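Local coordinates for protein AT-less polyketide synthase (Streptomyces platensis subsp. rosaceus, PDB 4QYR) that forms a ketosynthase domain of an AT-less modular polyketide synthase in isomigrastatin biosynthesis, and probably condenses acyl units into a growing polyketide chain, at residues A[334-346]-A[390-402]. Sequence-based numbering, arbitrary orientation.
Sequences GPPHAARPCALGS and LDGGFEVVRELRR
Strands 342-345 and 394-396 run parallel at the margin of the mixed sheet in this thiolase-fold ketosynthase, their axes 4.4 Å apart at closest and inclined at 44°. They illustrate how a parallel pair alternates its partners: Cys342 N donates to Gly393 O (3.2 Å), Glu395 N to Cys342 O (2.9 Å) and, almost straight, Val397 N to Leu344 O (3.2 Å). Strand 302-304 adjoins 342-345 on its other side, whereas 394-396 is the outermost strand within the chain.

Side chains sort by face. Beside Cys342, Leu344 and Val396, Phe394 packs on Leu321 of helix 313-331, and Cys342 SG sits oblique to the ring, 4.1 Å from Phe394 CE1, a sulfur-aromatic contact. Leu344 CG stands anti to the backbone N (chi1 180°), and its CD2 branch reaches Val396 CG2, the two branched chains crossing at a slant. The other face bears Ala343 and Glu395. Here Ala343 CB meets Val397 CG2 at 3.7 Å, and Val397 CG2 also lies over one face of the Arg401 guanidinium, offset toward its rim. Arg401 NH2 forms a salt bridge with Glu395 OE2 (3.0 Å), tying the later strand 401-402 back to the edge strand, while a water accepts from Arg401 NH1 and donates to Pro341 O at 2.6 Å.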
loop_
_atom_site.group_PDB
_atom_site.type_symbol
_atom_site.label_atom_id
_atom_site.label_comp_id
_atom_site.label_asym_id
_atom_site.label_seq_id
_atom_site.Cartn_x
_atom_site.Cartn_y
_atom_site.Cartn_z
ATOM N N GLY A 334 26.654 -18.179 21.110
ATOM C CA GLY A 334 26.364 -17.684 22.445
ATOM C C GLY A 334 25.649 -18.744 23.259
ATOM O O GLY A 334 25.030 -19.642 22.688
ATOM N N PRO A 335 25.736 -18.654 24.599
ATOM C CA PRO A 335 25.103 -19.623 25.507
ATOM C C PRO A 335 23.580 -19.660 25.338
ATOM O O PRO A 335 23.002 -18.629 24.986
ATOM C CB PRO A 335 25.503 -19.111 26.900
ATOM C CG PRO A 335 25.839 -17.671 26.703
ATOM C CD PRO A 335 26.438 -17.587 25.334
ATOM N N PRO A 336 22.943 -20.827 25.592
ATOM C CA PRO A 336 21.523 -21.039 25.266
ATOM C C PRO A 336 20.586 -19.994 25.874
ATOM O O PRO A 336 19.702 -19.507 25.175
ATOM C CB PRO A 336 21.228 -22.432 25.843
ATOM C CG PRO A 336 22.314 -22.687 26.837
ATOM C CD PRO A 336 23.521 -21.991 26.289
ATOM N N HIS A 337 20.779 -19.647 27.143
ATOM C CA HIS A 337 19.899 -18.682 27.792
ATOM C C HIS A 337 20.548 -17.298 27.906
ATOM O O HIS A 337 21.772 -17.179 27.981
ATOM C CB HIS A 337 19.476 -19.192 29.172
ATOM C CG HIS A 337 18.405 -18.363 29.815
ATOM N ND1 HIS A 337 17.480 -17.652 29.084
ATOM C CD2 HIS A 337 18.115 -18.137 31.118
ATOM C CE1 HIS A 337 16.664 -17.014 29.911
ATOM N NE2 HIS A 337 17.028 -17.294 31.148
ATOM N N ALA A 338 19.703 -16.265 27.913
ATOM C CA ALA A 338 20.126 -14.868 27.971
ATOM C C ALA A 338 21.026 -14.565 29.167
ATOM O O ALA A 338 20.970 -15.255 30.183
ATOM C CB ALA A 338 18.895 -13.959 28.000
ATOM N N ALA A 339 21.851 -13.525 29.039
ATOM C CA ALA A 339 22.706 -13.071 30.136
ATOM C C ALA A 339 21.879 -12.405 31.240
ATOM O O ALA A 339 22.136 -12.607 32.426
ATOM C CB ALA A 339 23.774 -12.115 29.617
ATOM N N ARG A 340 20.894 -11.604 30.838
ATOM C CA ARG A 340 19.937 -10.998 31.765
ATOM C C ARG A 340 18.583 -10.761 31.083
ATOM O O ARG A 340 18.512 -10.659 29.857
ATOM C CB ARG A 340 20.492 -9.687 32.340
ATOM C CG ARG A 340 21.600 -9.049 31.529
ATOM C CD ARG A 340 22.525 -8.235 32.425
ATOM N NE ARG A 340 23.607 -7.607 31.669
ATOM C CZ ARG A 340 24.743 -8.221 31.343
ATOM N NH1 ARG A 340 25.673 -7.575 30.653
ATOM N NH2 ARG A 340 24.949 -9.483 31.701
ATOM N N PRO A 341 17.497 -10.692 31.873
ATOM C CA PRO A 341 16.160 -10.590 31.270
ATOM C C PRO A 341 15.904 -9.273 30.549
ATOM O O PRO A 341 16.056 -8.191 31.116
ATOM C CB PRO A 341 15.221 -10.723 32.471
ATOM C CG PRO A 341 16.056 -10.304 33.649
ATOM C CD PRO A 341 17.431 -10.801 33.341
ATOM N N CYS A 342 15.505 -9.380 29.291
ATOM C CA CYS A 342 15.129 -8.221 28.502
ATOM C C CYS A 342 13.748 -7.716 28.916
ATOM O O CYS A 342 12.835 -8.505 29.125
ATOM C CB CYS A 342 15.150 -8.570 27.015
ATOM S SG CYS A 342 14.312 -7.372 25.954
ATOM N N ALA A 343 13.601 -6.399 29.025
ATOM C CA ALA A 343 12.344 -5.789 29.440
ATOM C C ALA A 343 11.268 -5.850 28.353
ATOM O O ALA A 343 11.558 -5.857 27.149
ATOM C CB ALA A 343 12.581 -4.368 29.847
ATOM N N LEU A 344 10.017 -5.857 28.786
ATOM C CA LEU A 344 8.901 -6.104 27.885
ATOM C C LEU A 344 7.710 -5.224 28.223
ATOM O O LEU A 344 7.453 -4.960 29.399
ATOM C CB LEU A 344 8.517 -7.579 27.952
ATOM C CG LEU A 344 7.363 -7.985 27.075
ATOM C CD1 LEU A 344 7.861 -8.090 25.650
ATOM C CD2 LEU A 344 6.893 -9.302 27.562
ATOM N N GLY A 345 6.993 -4.751 27.210
ATOM C CA GLY A 345 5.881 -3.858 27.475
ATOM C C GLY A 345 4.938 -3.555 26.327
ATOM O O GLY A 345 5.062 -4.093 25.224
ATOM N N SER A 346 3.982 -2.671 26.595
ATOM C CA SER A 346 2.956 -2.350 25.613
ATOM C C SER A 346 2.139 -1.111 25.963
ATOM O O SER A 346 1.451 -1.067 26.985
ATOM C CB SER A 346 2.003 -3.522 25.435
ATOM O OG SER A 346 1.058 -3.204 24.440
ATOM N N LEU A 390 8.427 -19.491 31.549
ATOM C CA LEU A 390 8.949 -19.532 32.905
ATOM C C LEU A 390 10.462 -19.331 32.886
ATOM O O LEU A 390 11.088 -19.106 33.923
ATOM C CB LEU A 390 8.600 -20.866 33.560
ATOM C CG LEU A 390 7.123 -21.245 33.615
ATOM C CD1 LEU A 390 6.862 -22.420 32.692
ATOM C CD2 LEU A 390 6.729 -21.600 35.036
ATOM N N ASP A 391 11.032 -19.393 31.686
ATOM C CA ASP A 391 12.478 -19.461 31.492
ATOM C C ASP A 391 13.240 -18.171 31.811
ATOM O O ASP A 391 14.460 -18.125 31.664
ATOM C CB ASP A 391 12.770 -19.880 30.047
ATOM C CG ASP A 391 12.339 -21.314 29.756
ATOM O OD1 ASP A 391 12.500 -22.188 30.638
ATOM O OD2 ASP A 391 11.823 -21.559 28.644
ATOM N N GLY A 392 12.528 -17.132 32.244
ATOM C CA GLY A 392 13.152 -15.877 32.642
ATOM C C GLY A 392 13.868 -15.089 31.547
ATOM O O GLY A 392 14.811 -14.344 31.827
ATOM N N GLY A 393 13.422 -15.242 30.301
ATOM C CA GLY A 393 14.047 -14.558 29.186
ATOM C C GLY A 393 13.573 -13.126 29.049
ATOM O O GLY A 393 14.303 -12.270 28.549
ATOM N N PHE A 394 12.346 -12.872 29.497
ATOM C CA PHE A 394 11.690 -11.575 29.328
ATOM C C PHE A 394 10.921 -11.147 30.564
ATOM O O PHE A 394 10.122 -11.911 31.100
ATOM C CB PHE A 394 10.719 -11.603 28.154
ATOM C CG PHE A 394 11.383 -11.693 26.823
ATOM C CD1 PHE A 394 11.541 -10.557 26.042
ATOM C CD2 PHE A 394 11.834 -12.913 26.337
ATOM C CE1 PHE A 394 12.147 -10.630 24.806
ATOM C CE2 PHE A 394 12.446 -12.995 25.104
ATOM C CZ PHE A 394 12.599 -11.848 24.332
ATOM N N GLU A 395 11.138 -9.913 30.994
ATOM C CA GLU A 395 10.442 -9.378 32.148
ATOM C C GLU A 395 9.438 -8.305 31.736
ATOM O O GLU A 395 9.744 -7.435 30.926
ATOM C CB GLU A 395 11.459 -8.817 33.135
ATOM C CG GLU A 395 10.926 -8.527 34.520
ATOM C CD GLU A 395 11.983 -7.891 35.419
ATOM O OE1 GLU A 395 13.145 -8.363 35.407
ATOM O OE2 GLU A 395 11.655 -6.917 36.136
ATOM N N VAL A 396 8.229 -8.370 32.278
ATOM C CA VAL A 396 7.284 -7.289 32.087
ATOM C C VAL A 396 7.607 -6.169 33.059
ATOM O O VAL A 396 7.789 -6.413 34.242
ATOM C CB VAL A 396 5.849 -7.733 32.311
ATOM C CG1 VAL A 396 4.912 -6.546 32.157
ATOM C CG2 VAL A 396 5.490 -8.845 31.361
ATOM N N VAL A 397 7.693 -4.942 32.553
ATOM C CA VAL A 397 7.933 -3.765 33.388
ATOM C C VAL A 397 6.647 -3.261 33.997
ATOM O O VAL A 397 5.845 -2.625 33.312
ATOM C CB VAL A 397 8.554 -2.616 32.578
ATOM C CG1 VAL A 397 8.793 -1.395 33.469
ATOM C CG2 VAL A 397 9.838 -3.075 31.921
ATOM N N ARG A 398 6.439 -3.531 35.276
ATOM C CA ARG A 398 5.211 -3.094 35.923
ATOM C C ARG A 398 5.531 -1.961 36.888
ATOM O O ARG A 398 4.673 -1.496 37.641
ATOM C CB ARG A 398 4.549 -4.271 36.634
ATOM C CG ARG A 398 4.313 -5.446 35.716
ATOM C CD ARG A 398 3.712 -6.624 36.453
ATOM N NE ARG A 398 4.693 -7.381 37.226
ATOM C CZ ARG A 398 4.396 -8.459 37.950
ATOM N NH1 ARG A 398 3.151 -8.905 37.990
ATOM N NH2 ARG A 398 5.339 -9.095 38.627
ATOM N N GLU A 399 6.787 -1.523 36.837
ATOM C CA GLU A 399 7.338 -0.568 37.786
ATOM C C GLU A 399 8.219 0.436 37.050
ATOM O O GLU A 399 9.186 0.051 36.394
ATOM C CB GLU A 399 8.162 -1.283 38.867
ATOM C CG GLU A 399 9.365 -2.164 38.377
ATOM C CD GLU A 399 8.994 -3.459 37.612
ATOM O OE1 GLU A 399 7.819 -3.653 37.257
ATOM O OE2 GLU A 399 9.890 -4.302 37.367
ATOM N N LEU A 400 7.892 1.718 37.141
ATOM C CA LEU A 400 8.706 2.756 36.515
ATOM C C LEU A 400 10.182 2.638 36.889
ATOM O O LEU A 400 10.550 2.778 38.062
ATOM C CB LEU A 400 8.180 4.128 36.913
ATOM C CG LEU A 400 9.024 5.334 36.492
ATOM C CD1 LEU A 400 9.125 5.434 34.984
ATOM C CD2 LEU A 400 8.442 6.603 37.073
ATOM N N ARG A 401 11.032 2.377 35.902
ATOM C CA ARG A 401 12.446 2.146 36.185
ATOM C C ARG A 401 13.373 2.948 35.280
ATOM O O ARG A 401 13.009 3.315 34.174
ATOM C CB ARG A 401 12.778 0.657 36.057
ATOM C CG ARG A 401 13.088 0.228 34.642
ATOM C CD ARG A 401 13.830 -1.095 34.576
ATOM N NE ARG A 401 12.991 -2.249 34.901
ATOM C CZ ARG A 401 13.115 -3.437 34.309
ATOM N NH1 ARG A 401 14.034 -3.607 33.355
ATOM N NH2 ARG A 401 12.316 -4.444 34.649
ATOM N N ARG A 402 14.578 3.223 35.760
ATOM C CA ARG A 402 15.610 3.801 34.915
ATOM C C ARG A 402 15.951 2.787 33.844
ATOM O O ARG A 402 15.974 1.592 34.105
ATOM C CB ARG A 402 16.848 4.181 35.733
ATOM C CG ARG A 402 17.885 4.995 34.975
ATOM C CD ARG A 402 18.314 6.254 35.749
ATOM N NE ARG A 402 19.119 5.956 36.933
ATOM C CZ ARG A 402 19.614 6.885 37.750
ATOM N NH1 ARG A 402 19.381 8.169 37.504
ATOM N NH2 ARG A 402 20.344 6.541 38.811
HETATM O O HOH W 1 15.113 -6.271 32.522
#